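Beta-fructofuranosidase (Bifidobacterium adolescentis, PDB 6NOB) probably hydrolyses terminal beta-D-fructofuranoside residues, as in sucrose, in the manner of other glycoside hydrolases of family 32. Local coordinates at residues T4-V9 with T66-G71; V73-Y78 with N94-D99; V524-D529 with L552-G557; D531-L536 with R617-G622; V289-L294 with E375-F380. All blocks are in the same frame, centred on the assembly; numbering follows the deposited sequence.

Interaction 1 (T4-V9 with T66-G71)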
# COMPACT_ATOMS: atom_id res chain seq x y z
N THR A 4 -30.16 15.66 15.94
CA THR A 4 -29.27 16.75 15.54
C THR A 4 -27.96 16.67 16.33
O THR A 4 -27.93 16.88 17.54
CB THR A 4 -29.93 18.13 15.75
OG1 THR A 4 -30.89 18.36 14.71
CG2 THR A 4 -28.90 19.24 15.72
N TYR A 5 -26.87 16.36 15.62
CA TYR A 5 -25.54 16.26 16.21
C TYR A 5 -24.79 17.57 15.99
O TYR A 5 -24.86 18.17 14.91
CB TYR A 5 -24.76 15.10 15.59
CG TYR A 5 -23.56 14.66 16.39
CD1 TYR A 5 -23.70 14.11 17.66
CD2 TYR A 5 -22.27 14.78 15.87
CE1 TYR A 5 -22.60 13.70 18.39
CE2 TYR A 5 -21.16 14.37 16.60
CZ TYR A 5 -21.34 13.83 17.86
OH TYR A 5 -20.25 13.43 18.59
N SER A 6 -24.06 18.01 17.02
CA SER A 6 -23.44 19.33 17.01
C SER A 6 -22.05 19.28 17.62
O SER A 6 -21.82 18.59 18.62
CB SER A 6 -24.30 20.34 17.77
OG SER A 6 -24.15 21.64 17.23
N ILE A 7 -21.11 20.02 17.01
CA ILE A 7 -19.75 20.16 17.53
C ILE A 7 -19.31 21.62 17.38
O ILE A 7 -19.91 22.40 16.64
CB ILE A 7 -18.73 19.24 16.82
CG1 ILE A 7 -18.59 19.63 15.34
CG2 ILE A 7 -19.12 17.78 16.98
CD1 ILE A 7 -17.39 19.00 14.66
N SER A 8 -18.24 21.96 18.09
CA SER A 8 -17.63 23.28 18.02
C SER A 8 -16.21 23.15 17.48
O SER A 8 -15.47 22.24 17.86
CB SER A 8 -17.60 23.95 19.40
OG SER A 8 -17.65 25.36 19.28
N VAL A 9 -15.84 24.07 16.58
CA VAL A 9 -14.59 23.97 15.83
C VAL A 9 -13.92 25.34 15.79
O VAL A 9 -14.56 26.34 15.44
CB VAL A 9 -14.83 23.46 14.39
CG1 VAL A 9 -13.59 23.67 13.53
CG2 VAL A 9 -15.24 22.00 14.40
N THR A 66 -19.93 26.69 15.18
CA THR A 66 -20.73 25.54 15.59
C THR A 66 -21.22 24.82 14.34
O THR A 66 -21.88 25.43 13.49
CB THR A 66 -21.91 25.97 16.46
OG1 THR A 66 -21.43 26.50 17.70
CG2 THR A 66 -22.84 24.80 16.73
N VAL A 67 -20.90 23.53 14.23
CA VAL A 67 -21.29 22.71 13.09
C VAL A 67 -22.43 21.80 13.53
O VAL A 67 -22.32 21.10 14.55
CB VAL A 67 -20.10 21.89 12.56
CG1 VAL A 67 -20.47 21.22 11.24
CG2 VAL A 67 -18.88 22.78 12.39
N ALA A 68 -23.52 21.80 12.77
CA ALA A 68 -24.73 21.07 13.12
C ALA A 68 -25.11 20.14 11.98
O ALA A 68 -25.14 20.55 10.82
CB ALA A 68 -25.88 22.03 13.43
N ALA A 69 -25.40 18.89 12.32
CA ALA A 69 -25.85 17.89 11.37
C ALA A 69 -27.26 17.43 11.73
O ALA A 69 -27.60 17.31 12.91
CB ALA A 69 -24.91 16.68 11.33
N SER A 70 -28.07 17.18 10.71
CA SER A 70 -29.41 16.63 10.91
C SER A 70 -29.78 15.84 9.67
O SER A 70 -29.64 16.34 8.55
CB SER A 70 -30.43 17.73 11.19
OG SER A 70 -31.61 17.22 11.79
N GLY A 71 -30.26 14.62 9.87
CA GLY A 71 -30.57 13.73 8.78
C GLY A 71 -29.37 13.06 8.16
O GLY A 71 -29.53 12.36 7.15
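Ile7 and Val67 sit opposite each other on two antiparallel strands and hold the tight half of this contact. Their backbones form a hydrogen-bonded pair: Ile7 N donates to Val67 O at 2.9 Å and Val67 N to Ile7 O at 2.8 Å. The two side chains lie side by side and point the same way. Ile7 CG1 stands between its own backbone N and carbonyl carbon (chi1 65°), which places it 3.9 Å from Val67 CB, while Val9 CG2 reaches the Val67 CG2 branch. Two residues away the next hydrogen-bonded pair is less even. Ala69 N meets Tyr5 O at 2.7 Å almost straight (171°), but the return bond from Tyr5 N to Ala69 O is bent to 137°, and the Tyr5 ring leads away from its small partner.

The face carrying Ser6, Ser8, Thr66 and Ala68 is looser and more polar, and both serines are exposed. Ser6 OG touches Thr66 CG2 at 3.5 Å and makes a weak bond to Val67 O, an oxygen already engaged by Ile7 N. At the open end of the ladder, Thr4 OG1 and Ser70 OG share a hydrogen bond of 3.2 Å.

Strand 5-10 forms one margin of a four-stranded antiparallel sheet, and strand 64-70 continues it through backbone bonds from Thr66 and Ala68 to Ala34 and Thr32 of strand 30-34. Val67 packs on Leu17 and Leu19 of strand 16-23 in the second sheet of this N-terminal sandwich, and both Ile7 and Val67 lean on Met95.

Interaction 2 (V73-Y78 with N94-D99)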
# COMPACT_ATOMS: atom_id res chain seq x y z
N VAL A 73 -24.92 11.69 9.06
CA VAL A 73 -23.88 11.40 10.04
C VAL A 73 -22.53 11.52 9.35
O VAL A 73 -22.36 11.03 8.23
CB VAL A 73 -24.07 10.00 10.67
CG1 VAL A 73 -24.21 8.94 9.59
CG2 VAL A 73 -22.92 9.68 11.61
N VAL A 74 -21.59 12.19 10.00
CA VAL A 74 -20.27 12.43 9.43
C VAL A 74 -19.33 11.33 9.90
O VAL A 74 -19.30 10.98 11.08
CB VAL A 74 -19.75 13.82 9.83
CG1 VAL A 74 -18.36 14.05 9.26
CG2 VAL A 74 -20.70 14.90 9.36
N ARG A 75 -18.56 10.78 8.96
CA ARG A 75 -17.58 9.74 9.27
C ARG A 75 -16.14 10.22 9.19
O ARG A 75 -15.25 9.54 9.71
CB ARG A 75 -17.74 8.55 8.31
CG ARG A 75 -19.14 7.96 8.29
CD ARG A 75 -19.53 7.42 9.65
NE ARG A 75 -20.84 6.77 9.61
CZ ARG A 75 -21.53 6.44 10.70
NH1 ARG A 75 -21.04 6.67 11.91
NH2 ARG A 75 -22.71 5.86 10.57
N PHE A 76 -15.89 11.38 8.58
CA PHE A 76 -14.55 11.83 8.26
C PHE A 76 -14.62 13.32 7.96
O PHE A 76 -15.54 13.77 7.28
CB PHE A 76 -13.98 11.06 7.07
CG PHE A 76 -12.48 11.05 6.99
CD1 PHE A 76 -11.74 10.16 7.75
CD2 PHE A 76 -11.81 11.90 6.13
CE1 PHE A 76 -10.35 10.13 7.67
CE2 PHE A 76 -10.43 11.88 6.04
CZ PHE A 76 -9.70 11.00 6.81
N GLY A 77 -13.66 14.07 8.49
CA GLY A 77 -13.66 15.51 8.29
C GLY A 77 -12.31 16.12 8.56
O GLY A 77 -11.46 15.52 9.24
N TYR A 78 -12.11 17.33 8.04
CA TYR A 78 -10.87 18.06 8.28
C TYR A 78 -11.05 19.51 7.86
O TYR A 78 -11.88 19.83 7.01
CB TYR A 78 -9.69 17.43 7.54
CG TYR A 78 -9.93 17.16 6.07
CD1 TYR A 78 -9.80 18.17 5.12
CD2 TYR A 78 -10.26 15.88 5.62
CE1 TYR A 78 -10.01 17.92 3.78
CE2 TYR A 78 -10.48 15.63 4.27
CZ TYR A 78 -10.35 16.65 3.36
OH TYR A 78 -10.55 16.41 2.02
N ASN A 94 -13.38 15.81 14.06
CA ASN A 94 -14.11 14.62 14.49
C ASN A 94 -15.57 14.99 14.70
O ASN A 94 -15.93 15.60 15.71
CB ASN A 94 -13.50 14.04 15.76
CG ASN A 94 -14.37 12.96 16.38
OD1 ASN A 94 -15.11 12.25 15.69
ND2 ASN A 94 -14.29 12.83 17.70
N MET A 95 -16.42 14.63 13.74
CA MET A 95 -17.87 14.76 13.88
C MET A 95 -18.55 13.40 13.82
O MET A 95 -19.75 13.32 13.54
CB MET A 95 -18.43 15.69 12.81
CG MET A 95 -19.67 16.45 13.26
SD MET A 95 -20.20 17.72 12.10
CE MET A 95 -21.72 18.24 12.88
N ASN A 96 -17.80 12.33 14.08
CA ASN A 96 -18.35 10.98 14.07
C ASN A 96 -18.89 10.65 15.46
O ASN A 96 -18.10 10.58 16.41
CB ASN A 96 -17.29 9.97 13.66
CG ASN A 96 -17.88 8.64 13.24
OD1 ASN A 96 -18.97 8.26 13.68
ND2 ASN A 96 -17.16 7.91 12.39
N PRO A 97 -20.20 10.45 15.62
CA PRO A 97 -20.73 10.13 16.95
C PRO A 97 -20.18 8.85 17.55
O PRO A 97 -20.29 8.65 18.76
CB PRO A 97 -22.25 10.03 16.71
CG PRO A 97 -22.49 10.79 15.43
CD PRO A 97 -21.26 10.58 14.61
N SER A 98 -19.60 7.97 16.73
CA SER A 98 -19.02 6.73 17.23
C SER A 98 -17.61 6.92 17.78
O SER A 98 -17.16 6.12 18.60
CB SER A 98 -19.00 5.67 16.13
OG SER A 98 -20.31 5.38 15.67
N ASP A 99 -16.90 7.96 17.33
CA ASP A 99 -15.54 8.23 17.80
C ASP A 99 -15.60 9.10 19.06
O ASP A 99 -15.26 10.28 19.06
CB ASP A 99 -14.71 8.88 16.70
CG ASP A 99 -14.40 7.93 15.56
OD1 ASP A 99 -14.26 6.71 15.81
OD2 ASP A 99 -14.28 8.40 14.41
O HOH W 1 -22.17 13.66 12.52
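Arg75 folds back at its second torsion (chi2 -62°), while Asn96 holds CG anti to its backbone N (chi1 -163°), and the two side chains meet across the contact. Arg75 NH1 donates to Asn96 OD1 at 3.2 Å through a bent bond; the oxygen lies near the guanidinium plane, and the amide and guanidinium planes stand 53° apart. Ser98 N grips the same OD1 at 3.1 Å from the opposite face of the amide, so the carbonyl oxygen serves both segments. This second bond closes an Asx turn, set on the type I beta turn from Asn96 to Asp99. A second Asx turn precedes it, with Asn94 OD1 accepting from Asn96 N, and Asn94 ND2 ties the loop together by donating to Asp99 O at 3.0 Å. Apolar contacts flank the polar ones: Val73 CG2 touches Pro97 CD at 3.5 Å and also lies over one face of the guanidinium, and Val74 CB packs on Met95 CB at 3.8 Å. Where strand 72-80 and the loop make no direct backbone bond, a water bridges Val74 N and Met95 O. Arg127, on strand 127-138, bonds to Arg75 O and forms a salt bridge with Asp99.

Interaction 3 (V524-D529 with L552-G557)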
# COMPACT_ATOMS: atom_id res chain seq x y z
N VAL A 524 21.37 -8.06 14.59
CA VAL A 524 22.01 -9.22 15.20
C VAL A 524 22.92 -9.88 14.17
O VAL A 524 22.51 -10.10 13.02
CB VAL A 524 20.97 -10.22 15.73
CG1 VAL A 524 21.65 -11.39 16.42
CG2 VAL A 524 20.00 -9.53 16.66
N HIS A 525 24.14 -10.20 14.58
CA HIS A 525 25.12 -10.86 13.73
C HIS A 525 25.39 -12.26 14.27
O HIS A 525 25.84 -12.42 15.41
CB HIS A 525 26.42 -10.06 13.67
CG HIS A 525 26.34 -8.85 12.79
ND1 HIS A 525 26.35 -8.93 11.42
CD2 HIS A 525 26.23 -7.54 13.10
CE1 HIS A 525 26.26 -7.71 10.91
NE2 HIS A 525 26.18 -6.85 11.91
N LEU A 526 25.11 -13.27 13.44
CA LEU A 526 25.33 -14.67 13.80
C LEU A 526 26.62 -15.17 13.16
O LEU A 526 26.95 -14.78 12.03
CB LEU A 526 24.15 -15.53 13.37
CG LEU A 526 22.78 -15.12 13.92
CD1 LEU A 526 21.67 -15.88 13.22
CD2 LEU A 526 22.72 -15.33 15.42
N ALA A 527 27.33 -16.03 13.88
CA ALA A 527 28.64 -16.51 13.44
C ALA A 527 28.58 -17.83 12.69
O ALA A 527 29.61 -18.26 12.15
CB ALA A 527 29.57 -16.67 14.65
N ASP A 528 27.42 -18.48 12.62
CA ASP A 528 27.34 -19.83 12.07
C ASP A 528 25.91 -20.07 11.58
O ASP A 528 25.08 -19.16 11.56
CB ASP A 528 27.77 -20.86 13.11
CG ASP A 528 27.16 -20.60 14.47
OD1 ASP A 528 25.91 -20.60 14.57
OD2 ASP A 528 27.92 -20.39 15.43
N ASP A 529 25.64 -21.32 11.20
CA ASP A 529 24.33 -21.73 10.70
C ASP A 529 23.57 -22.59 11.70
O ASP A 529 22.68 -23.35 11.31
CB ASP A 529 24.48 -22.46 9.37
CG ASP A 529 23.28 -22.30 8.48
OD1 ASP A 529 23.01 -21.15 8.06
OD2 ASP A 529 22.60 -23.31 8.20
N LEU A 552 11.46 -15.30 15.24
CA LEU A 552 12.31 -15.72 14.14
C LEU A 552 13.10 -16.92 14.62
O LEU A 552 13.81 -16.84 15.63
CB LEU A 552 13.25 -14.61 13.67
CG LEU A 552 13.98 -14.96 12.38
CD1 LEU A 552 13.06 -14.84 11.17
CD2 LEU A 552 15.23 -14.12 12.20
N GLN A 553 12.97 -18.05 13.92
CA GLN A 553 13.55 -19.30 14.39
C GLN A 553 14.23 -20.01 13.23
O GLN A 553 13.66 -20.10 12.14
CB GLN A 553 12.48 -20.20 15.01
CG GLN A 553 12.98 -21.56 15.44
CD GLN A 553 11.99 -22.27 16.34
OE1 GLN A 553 12.38 -22.96 17.28
NE2 GLN A 553 10.71 -22.11 16.05
N ARG A 554 15.44 -20.50 13.47
CA ARG A 554 16.17 -21.29 12.50
C ARG A 554 16.31 -22.71 13.02
O ARG A 554 16.69 -22.93 14.18
CB ARG A 554 17.56 -20.70 12.22
CG ARG A 554 18.34 -21.50 11.19
CD ARG A 554 19.56 -20.74 10.70
NE ARG A 554 20.50 -20.47 11.77
CZ ARG A 554 21.55 -19.66 11.66
NH1 ARG A 554 21.78 -19.03 10.52
NH2 ARG A 554 22.36 -19.48 12.70
N THR A 555 15.99 -23.68 12.17
CA THR A 555 16.04 -25.09 12.53
C THR A 555 16.54 -25.88 11.34
O THR A 555 15.90 -25.88 10.28
CB THR A 555 14.67 -25.60 12.98
OG1 THR A 555 14.21 -24.82 14.09
CG2 THR A 555 14.75 -27.06 13.39
N ASP A 556 17.69 -26.54 11.51
CA ASP A 556 18.30 -27.35 10.46
C ASP A 556 18.48 -26.54 9.17
O ASP A 556 18.12 -26.98 8.07
CB ASP A 556 17.50 -28.63 10.20
CG ASP A 556 17.26 -29.43 11.47
OD1 ASP A 556 18.12 -29.39 12.37
OD2 ASP A 556 16.20 -30.09 11.56
N GLY A 557 19.03 -25.34 9.32
CA GLY A 557 19.36 -24.50 8.19
C GLY A 557 18.22 -23.68 7.62
O GLY A 557 18.47 -22.82 6.76
O HOH W 2 21.31 -22.67 5.86
O HOH W 3 20.17 -24.51 12.09
O HOH W 4 20.81 -19.77 7.87
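Arg554 lays one face of its guanidinium over the backbone carbonyl carbon of Asp529, which sits 3.4 Å above the plane of the group and toward its rim. The side chain is bent at chi3 (63°), which turns NE toward the loop after strand 519-526. From there Arg554 NH2 makes a weak bond to Asp528 O at 3.0 Å, and NE donates to Ala530 O. Leu526 CD1 comes tip to tip with the same NH2 at 3.7 Å. The Asp529 side chain crosses that of Arg554 at about a right angle, the carboxylate and guanidinium planes 46° apart. Asp529 OD1 is 3.5 Å from Arg554 NH1, a salt bridge of charges alone because the oxygen stands well out of the guanidinium plane; a water bridges them, 2.6 Å from OD1 and 2.9 Å from NH1. Arg581 gives OD1 a second ionic partner, and NH1 also donates to Val580 O. Two further waters join Asp529 to Gly557, one from OD2 to the glycine O and one from the aspartate O to the glycine N. One arginine thus fastens a loop crossing between the two sheets of the C-terminal beta-sandwich, which accompanies the catalytic propeller in family 32 enzymes.

Interaction 4 (D531-L536 with R617-G622)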
# COMPACT_ATOMS: atom_id res chain seq x y z
N ASP A 531 21.16 -23.83 14.98
CA ASP A 531 19.79 -23.56 15.39
C ASP A 531 19.75 -22.35 16.31
O ASP A 531 20.61 -22.18 17.18
CB ASP A 531 19.19 -24.77 16.10
CG ASP A 531 18.77 -25.86 15.13
OD1 ASP A 531 19.01 -25.71 13.92
OD2 ASP A 531 18.19 -26.87 15.59
N ALA A 532 18.75 -21.49 16.11
CA ALA A 532 18.64 -20.27 16.88
C ALA A 532 17.18 -19.84 16.95
O ALA A 532 16.36 -20.24 16.12
CB ALA A 532 19.49 -19.15 16.29
N ILE A 533 16.87 -19.01 17.94
CA ILE A 533 15.52 -18.53 18.18
C ILE A 533 15.58 -17.08 18.65
O ILE A 533 16.42 -16.73 19.49
CB ILE A 533 14.77 -19.41 19.20
CG1 ILE A 533 13.37 -18.86 19.47
CG2 ILE A 533 15.56 -19.55 20.49
CD1 ILE A 533 12.34 -19.94 19.71
N MET A 534 14.71 -16.24 18.10
CA MET A 534 14.59 -14.84 18.49
C MET A 534 13.13 -14.54 18.80
O MET A 534 12.30 -14.50 17.89
CB MET A 534 15.12 -13.91 17.39
CG MET A 534 16.64 -13.84 17.31
SD MET A 534 17.23 -12.90 15.88
CE MET A 534 16.72 -11.24 16.32
N VAL A 535 12.82 -14.35 20.08
CA VAL A 535 11.49 -13.94 20.50
C VAL A 535 11.36 -12.44 20.25
O VAL A 535 12.01 -11.63 20.92
CB VAL A 535 11.23 -14.28 21.97
CG1 VAL A 535 9.88 -13.75 22.42
CG2 VAL A 535 11.34 -15.78 22.21
N LEU A 536 10.53 -12.07 19.28
CA LEU A 536 10.41 -10.67 18.88
C LEU A 536 9.32 -9.93 19.65
O LEU A 536 9.50 -8.76 20.01
CB LEU A 536 10.15 -10.56 17.38
CG LEU A 536 11.06 -11.39 16.46
CD1 LEU A 536 10.68 -11.19 15.00
CD2 LEU A 536 12.53 -11.05 16.69
N ARG A 617 14.34 -11.38 22.83
CA ARG A 617 15.06 -12.49 23.43
C ARG A 617 15.80 -13.24 22.34
O ARG A 617 15.20 -13.60 21.32
CB ARG A 617 14.11 -13.42 24.19
CG ARG A 617 14.79 -14.42 25.10
CD ARG A 617 13.79 -15.02 26.09
NE ARG A 617 13.45 -14.08 27.15
CZ ARG A 617 13.98 -14.10 28.37
NH1 ARG A 617 14.89 -15.02 28.68
NH2 ARG A 617 13.61 -13.21 29.28
N ILE A 618 17.10 -13.47 22.54
CA ILE A 618 17.97 -14.05 21.52
C ILE A 618 18.73 -15.21 22.14
O ILE A 618 19.32 -15.08 23.22
CB ILE A 618 18.95 -13.01 20.95
CG1 ILE A 618 18.19 -11.81 20.39
CG2 ILE A 618 19.82 -13.63 19.87
CD1 ILE A 618 19.04 -10.57 20.24
N ALA A 619 18.73 -16.35 21.44
CA ALA A 619 19.47 -17.52 21.86
C ALA A 619 19.88 -18.30 20.62
O ALA A 619 19.16 -18.34 19.62
CB ALA A 619 18.66 -18.41 22.80
N SER A 620 21.05 -18.94 20.70
CA SER A 620 21.59 -19.71 19.59
C SER A 620 22.39 -20.89 20.13
O SER A 620 23.08 -20.77 21.14
CB SER A 620 22.48 -18.84 18.69
OG SER A 620 23.13 -19.61 17.70
N SER A 621 22.26 -22.03 19.45
CA SER A 621 23.12 -23.18 19.71
C SER A 621 24.55 -22.92 19.23
O SER A 621 25.47 -23.62 19.67
CB SER A 621 22.58 -24.43 19.03
OG SER A 621 21.20 -24.63 19.31
N GLY A 622 24.73 -21.97 18.34
CA GLY A 622 26.04 -21.49 17.90
C GLY A 622 26.46 -20.26 18.67
O GLY A 622 26.15 -20.10 19.85
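Asp531 O receives two groups of one residue: Ser621 N at 2.8 Å, nearly straight at 166°, and, weakly, Ser621 OG at 3.3 Å. The bond opens an antiparallel ladder between strands 532-540 and 614-620, neighbours in the seven-stranded sheet of the C-terminal beta-sandwich. Further along, the pairs Ile533 with Ala619 and Val535 with Arg617 are hydrogen-bonded in both directions. The bond from Ile533 N to Ala619 O measures 2.9 Å, whereas that from Val535 N to Arg617 O is bent to 137°.

At the start of the ladder the chain after strand 614-620 is shaped by an ST turn, in which Ser620 OG accepts from Gly622 N at 2.9 Å. Ser620 OG is anti to its backbone N, while CB rests 3.8 Å from Ala532 CB. An alanine in place of Ser620 would keep that CB contact but would probably leave Gly622 N without its side-chain acceptor and the turn less firmly set.

The sheet's two faces differ in character. Ile533, Val535, Ala619 and Arg617 share one of them, where the arginine runs outward to salt bridges with Asp510, Asp507 and Glu615 and packs on Val512 of strand 510-515. Met534 and Ile618 turn the other way and both touch Val524 on strand 519-526 of the second sheet, placing them in the sandwich interior. They lie side by side, with Met534 CG 4.0 Å from Ile618 CG1 and almost as near to CG2 of the same isoleucine.

Interaction 5 (V289-L294 with E375-F380)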
# COMPACT_ATOMS: atom_id res chain seq x y z
N VAL A 289 2.46 -0.78 -17.81
CA VAL A 289 2.03 -2.14 -17.53
C VAL A 289 0.68 -2.09 -16.83
O VAL A 289 0.42 -1.18 -16.02
CB VAL A 289 3.06 -2.92 -16.69
CG1 VAL A 289 4.32 -3.16 -17.49
CG2 VAL A 289 3.38 -2.17 -15.41
N THR A 290 -0.19 -3.04 -17.16
CA THR A 290 -1.48 -3.18 -16.50
C THR A 290 -1.65 -4.64 -16.09
O THR A 290 -1.06 -5.54 -16.68
CB THR A 290 -2.63 -2.74 -17.41
OG1 THR A 290 -2.36 -3.13 -18.76
CG2 THR A 290 -2.80 -1.23 -17.36
N ALA A 291 -2.45 -4.85 -15.05
CA ALA A 291 -2.68 -6.17 -14.49
C ALA A 291 -3.97 -6.75 -15.04
O ALA A 291 -5.04 -6.14 -14.89
CB ALA A 291 -2.73 -6.10 -12.96
N THR A 292 -3.88 -7.91 -15.67
CA THR A 292 -5.05 -8.60 -16.20
C THR A 292 -4.73 -10.09 -16.33
O THR A 292 -3.75 -10.58 -15.77
CB THR A 292 -5.49 -8.00 -17.54
OG1 THR A 292 -6.73 -8.60 -17.95
CG2 THR A 292 -4.44 -8.25 -18.61
N ASN A 293 -5.57 -10.81 -17.08
CA ASN A 293 -5.32 -12.20 -17.43
C ASN A 293 -5.66 -12.38 -18.90
O ASN A 293 -6.48 -11.66 -19.46
CB ASN A 293 -6.14 -13.17 -16.56
CG ASN A 293 -7.62 -12.81 -16.51
OD1 ASN A 293 -8.07 -12.10 -15.62
ND2 ASN A 293 -8.38 -13.32 -17.48
N LEU A 294 -5.01 -13.36 -19.53
CA LEU A 294 -5.21 -13.61 -20.95
C LEU A 294 -5.47 -15.09 -21.18
O LEU A 294 -5.07 -15.93 -20.37
CB LEU A 294 -3.99 -13.17 -21.77
CG LEU A 294 -3.77 -11.65 -21.85
CD1 LEU A 294 -2.44 -11.32 -22.52
CD2 LEU A 294 -4.92 -10.98 -22.59
N GLU A 375 -2.40 -8.15 -9.73
CA GLU A 375 -2.77 -6.89 -9.12
C GLU A 375 -1.50 -6.08 -8.87
O GLU A 375 -0.46 -6.65 -8.52
CB GLU A 375 -3.55 -7.09 -7.81
CG GLU A 375 -5.03 -7.39 -8.03
CD GLU A 375 -5.86 -7.23 -6.77
OE1 GLU A 375 -5.43 -7.73 -5.71
OE2 GLU A 375 -6.95 -6.62 -6.84
N CYS A 376 -1.59 -4.77 -9.08
CA CYS A 376 -0.52 -3.81 -8.81
C CYS A 376 0.79 -4.21 -9.48
O CYS A 376 1.76 -4.55 -8.79
CB CYS A 376 -0.32 -3.66 -7.30
SG CYS A 376 -1.82 -3.09 -6.44
N PRO A 377 0.87 -4.15 -10.80
CA PRO A 377 2.12 -4.49 -11.49
C PRO A 377 3.10 -3.32 -11.48
O PRO A 377 2.75 -2.19 -11.13
CB PRO A 377 1.66 -4.81 -12.91
CG PRO A 377 0.50 -3.88 -13.11
CD PRO A 377 -0.18 -3.78 -11.76
N ASP A 378 4.33 -3.62 -11.87
CA ASP A 378 5.37 -2.62 -11.97
C ASP A 378 6.47 -3.17 -12.86
O ASP A 378 6.78 -4.36 -12.80
CB ASP A 378 5.93 -2.24 -10.59
CG ASP A 378 6.52 -0.84 -10.56
OD1 ASP A 378 6.81 -0.29 -11.64
OD2 ASP A 378 6.69 -0.28 -9.45
N LEU A 379 7.05 -2.30 -13.68
CA LEU A 379 8.12 -2.68 -14.60
C LEU A 379 9.15 -1.57 -14.59
O LEU A 379 8.83 -0.42 -14.92
CB LEU A 379 7.59 -2.93 -16.01
CG LEU A 379 8.58 -3.50 -17.03
CD1 LEU A 379 8.95 -4.93 -16.67
CD2 LEU A 379 8.00 -3.42 -18.43
N PHE A 380 10.38 -1.90 -14.21
CA PHE A 380 11.44 -0.91 -14.12
C PHE A 380 12.78 -1.60 -14.32
O PHE A 380 12.86 -2.83 -14.41
CB PHE A 380 11.40 -0.18 -12.77
CG PHE A 380 11.44 -1.10 -11.58
CD1 PHE A 380 12.65 -1.49 -11.03
CD2 PHE A 380 10.26 -1.58 -11.02
CE1 PHE A 380 12.68 -2.35 -9.94
CE2 PHE A 380 10.29 -2.44 -9.93
CZ PHE A 380 11.51 -2.82 -9.39
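Glu375 and Cys376 match the Glu-Cys signature of family 32, whose glutamate acts as the general acid/base in relatives, and this contact backs that sequence with a neighbouring sheet of the beta-propeller. The chain turns a corner at Cys376, and Pro377 and Leu379 then pack on Val289 and Ala291. No hydrogen bond joins the two segments; their strands run at 146° and the contact is mostly apolar side chains, some resting on backbone. Val289 CG1, anti to the carbonyl carbon (chi1 -68°), presses on Leu379 CB at 3.6 Å and on CD2 at 3.8 Å, the two side chains crossing at about a right angle. Its other branch, CG2, meets Pro377 CB at 4.0 Å. An alanine in place of Val289 would probably open a gap against Leu379 and Pro377, leaving the leucine freer to shift. The proline ring also meets the other strand, with CD 3.7 Å from Ala291 CB and CG 3.7 Å from Ala291 N.

The carboxylate of Glu375 forms a salt bridge with Arg268, and the side chain comes within about 3 Å of a bound PEG, while Cys376 N donates to Asp269. Strand 285-295 is flanked by strands 268-273 and 337-347 in one sheet; strand 377-382 pairs with 385-396 in another, where Leu379 rests on Thr386 and Ala388.

In the fold
The five contacts sample the three parts of the chain. Interactions 1 and 2 belong to the N-terminal sandwich and adjoin, their centres 10 Å apart: Met95 packs its CG on Ile7 CD1 at 3.7 Å, and Tyr5 lies against Pro97. Interactions 3 and 4 are likewise fused, 7 Å between centres, since strands 532-540 and 547-555 are neighbours and Arg554 N approaches Ala532 O at 2.8 Å. Interaction 5 stands alone in the propeller, beside the probable active site at the Glu375-Cys376 signature, with centres about 37 Å from interaction 2 and 36 Å from interaction 3. At such distances the two outer pairs probably take no direct part in the pocket.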